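Local coordinates for protein cytosolic acyl coenzyme A thioester hydrolase (Mus musculus, PDB 2V1O) that hydrolyses long-chain fatty acyl-CoA thioesters, palmitoyl-CoA preferentially, to free fatty acids and coenzyme A by means of tandem hotdog domains, at residues 84-89 with 104-109. Residues are numbered along the deposited sequence; the frame is centred on the assembly and turned at random.
Sequences VQVHVM and ATLWYV. With COA (coenzyme A), chain G.
Val84 and Leu106 pair across an antiparallel beta hairpin in the sheet of the N-terminal hotdog domain, a worked example of how such a sheet keeps two unlike faces. Each residue donates to the other's carbonyl, Val84 N to Leu106 O and Leu106 N to Val84 O, both at 2.8 Å. Val86 and Ala104 repeat this reciprocal pair of hydrogen bonds; its straightest member runs from Val86 N to Ala104 O (2.7 Å, 173° at the hydrogen). Between these sits the non-hydrogen-bonded pair Gln85–Thr105, where Thr105 CA lies 3.2 Å from Val84 O in a bent CA-H...O contact.

Val84, Val86, Ala104 and Leu106 share one face; the two valines pack on helix 19-38, and Leu106 meets Leu50 of strand 46-57. Here Val86 CG2 meets Leu106 CD1 at 3.9 Å, while Val84 CG2 approaches CD2 of the Tyr108 ring obliquely. The hydroxyl of Tyr108 is hydrogen-bonded to Glu27 of that helix.

On the other face, Thr105 can be followed outward: across the hairpin CB and CG2 are both nearest to Val84 O, CG2 at 3.7 Å, whereas OG1, anti to the carbonyl carbon (chi1 -63°), turns to CG of Gln85. Farther along this strand, Val109 CG2 comes within 3.2 Å of O4B of coenzyme A. Gln85 lies alongside Thr105, its chain extended beyond CG, and a water joins their tips, 2.7 Å from Thr105 OG1 and weakly bonded to Gln85 NE2.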
# COMPACT_ATOMS: atom_id res chain seq x y z
N VAL A 84 13.36 19.38 -15.02
CA VAL A 84 12.09 19.67 -14.35
C VAL A 84 12.37 20.25 -12.97
O VAL A 84 13.16 19.70 -12.20
CB VAL A 84 11.19 18.39 -14.20
CG1 VAL A 84 9.87 18.75 -13.51
CG2 VAL A 84 10.94 17.70 -15.56
N GLN A 85 11.74 21.39 -12.68
CA GLN A 85 11.79 21.98 -11.35
C GLN A 85 10.51 21.64 -10.62
O GLN A 85 9.41 21.82 -11.15
CB GLN A 85 11.97 23.49 -11.43
CG GLN A 85 13.33 23.91 -11.95
CD GLN A 85 13.52 25.42 -11.97
OE1 GLN A 85 12.66 26.17 -11.51
NE2 GLN A 85 14.65 25.86 -12.52
N VAL A 86 10.66 21.15 -9.40
CA VAL A 86 9.51 20.74 -8.59
C VAL A 86 9.48 21.51 -7.28
O VAL A 86 10.51 21.65 -6.61
CB VAL A 86 9.54 19.22 -8.30
CG1 VAL A 86 8.35 18.80 -7.40
CG2 VAL A 86 9.54 18.43 -9.61
N HIS A 87 8.30 22.04 -6.94
CA HIS A 87 8.09 22.74 -5.66
C HIS A 87 7.14 21.95 -4.78
O HIS A 87 6.08 21.52 -5.24
CB HIS A 87 7.49 24.14 -5.86
CG HIS A 87 8.46 25.16 -6.36
ND1 HIS A 87 9.07 25.07 -7.59
CD2 HIS A 87 8.92 26.30 -5.80
CE1 HIS A 87 9.87 26.10 -7.76
NE2 HIS A 87 9.79 26.87 -6.69
N VAL A 88 7.53 21.77 -3.52
CA VAL A 88 6.67 21.11 -2.53
C VAL A 88 6.29 22.12 -1.45
O VAL A 88 7.17 22.73 -0.83
CB VAL A 88 7.36 19.90 -1.88
CG1 VAL A 88 6.44 19.26 -0.83
CG2 VAL A 88 7.77 18.88 -2.93
N MET A 89 4.99 22.28 -1.25
CA MET A 89 4.46 23.18 -0.24
C MET A 89 3.55 22.39 0.71
O MET A 89 2.76 21.54 0.26
CB MET A 89 3.72 24.34 -0.91
CG MET A 89 3.19 25.41 0.04
SD MET A 89 2.08 26.65 -0.70
CE MET A 89 0.90 25.66 -1.64
N ALA A 104 13.18 21.11 -5.76
CA ALA A 104 14.08 20.11 -6.34
C ALA A 104 14.14 20.27 -7.85
O ALA A 104 13.19 20.75 -8.47
CB ALA A 104 13.62 18.69 -5.96
N THR A 105 15.27 19.89 -8.44
CA THR A 105 15.41 19.86 -9.88
C THR A 105 15.79 18.44 -10.30
O THR A 105 16.65 17.80 -9.69
CB THR A 105 16.44 20.89 -10.38
OG1 THR A 105 15.99 22.21 -10.07
CG2 THR A 105 16.65 20.79 -11.90
N LEU A 106 15.12 17.96 -11.34
CA LEU A 106 15.30 16.60 -11.82
C LEU A 106 15.59 16.61 -13.31
O LEU A 106 15.11 17.47 -14.04
CB LEU A 106 14.03 15.79 -11.59
CG LEU A 106 13.28 15.89 -10.25
CD1 LEU A 106 11.86 15.34 -10.40
CD2 LEU A 106 14.03 15.16 -9.17
N TRP A 107 16.35 15.60 -13.76
CA TRP A 107 16.58 15.38 -15.18
C TRP A 107 16.03 14.03 -15.59
O TRP A 107 16.29 13.01 -14.92
CB TRP A 107 18.08 15.45 -15.50
CG TRP A 107 18.65 16.81 -15.31
CD1 TRP A 107 19.11 17.35 -14.14
CD2 TRP A 107 18.82 17.82 -16.31
NE1 TRP A 107 19.56 18.63 -14.35
CE2 TRP A 107 19.39 18.95 -15.67
CE3 TRP A 107 18.55 17.89 -17.69
CZ2 TRP A 107 19.70 20.13 -16.36
CZ3 TRP A 107 18.86 19.07 -18.38
CH2 TRP A 107 19.43 20.17 -17.71
N TYR A 108 15.28 14.04 -16.68
CA TYR A 108 14.68 12.84 -17.27
C TYR A 108 15.20 12.64 -18.69
O TYR A 108 15.55 13.59 -19.37
CB TYR A 108 13.16 12.97 -17.31
CG TYR A 108 12.53 12.86 -15.94
CD1 TYR A 108 12.08 11.63 -15.46
CD2 TYR A 108 12.40 13.99 -15.12
CE1 TYR A 108 11.51 11.51 -14.20
CE2 TYR A 108 11.82 13.87 -13.84
CZ TYR A 108 11.39 12.63 -13.39
OH TYR A 108 10.81 12.49 -12.15
N VAL A 109 15.21 11.38 -19.11
CA VAL A 109 15.58 11.00 -20.46
C VAL A 109 14.48 10.08 -21.01
O VAL A 109 14.12 9.10 -20.36
CB VAL A 109 16.96 10.28 -20.47
CG1 VAL A 109 17.32 9.80 -21.87
CG2 VAL A 109 18.07 11.21 -19.91
N1A COA G . 21.83 13.21 -15.73
C2A COA G . 21.38 14.05 -16.73
N3A COA G . 21.43 13.64 -18.04
C4A COA G . 21.92 12.40 -18.33
C5A COA G . 22.37 11.54 -17.35
C6A COA G . 22.32 11.95 -16.03
N6A COA G . 22.77 11.17 -15.05
N7A COA G . 22.80 10.40 -17.95
C8A COA G . 22.62 10.53 -19.28
N9A COA G . 22.08 11.76 -19.52
C1B COA G . 21.58 12.29 -20.79
C2B COA G . 22.71 12.72 -21.72
O2B COA G . 23.20 13.99 -21.35
C3B COA G . 22.01 12.66 -23.07
O3B COA G . 21.29 13.85 -23.35
P3B COA G . 21.85 14.95 -24.40
O7A COA G . 23.07 15.57 -23.79
O8A COA G . 22.21 14.24 -25.68
O9A COA G . 20.78 15.98 -24.62
C4B COA G . 20.99 11.54 -22.89
O4B COA G . 20.88 11.30 -21.50
C5B COA G . 21.38 10.26 -23.62
O5B COA G . 22.72 9.91 -23.35
P1A COA G . 23.26 8.50 -23.86
O1A COA G . 22.72 8.22 -25.23
O2A COA G . 24.78 8.52 -23.80
O3A COA G . 22.68 7.39 -22.85
P2A COA G . 23.40 6.90 -21.50
O4A COA G . 24.14 8.02 -20.81
O5A COA G . 24.26 5.69 -21.74
O6A COA G . 22.13 6.44 -20.63
CBP COA G . 20.18 6.71 -19.26
CCP COA G . 21.26 7.41 -20.08
CDP COA G . 19.43 7.76 -18.43
CEP COA G . 19.21 6.07 -20.25
CAP COA G . 20.85 5.66 -18.36
OAP COA G . 21.80 6.26 -17.50
C9P COA G . 19.86 4.87 -17.54
O9P COA G . 19.10 3.87 -18.16
N8P COA G . 19.76 5.17 -16.25
C7P COA G . 18.72 4.61 -15.40
C6P COA G . 17.39 5.34 -15.59
C5P COA G . 16.36 4.74 -14.66
O5P COA G . 15.91 3.61 -14.89
N4P COA G . 15.99 5.50 -13.62
C3P COA G . 15.40 4.95 -12.40
C2P COA G . 16.33 4.00 -11.62
S1P COA G . 15.38 3.36 -10.23
O HOH W 1 16.98 24.01 -11.80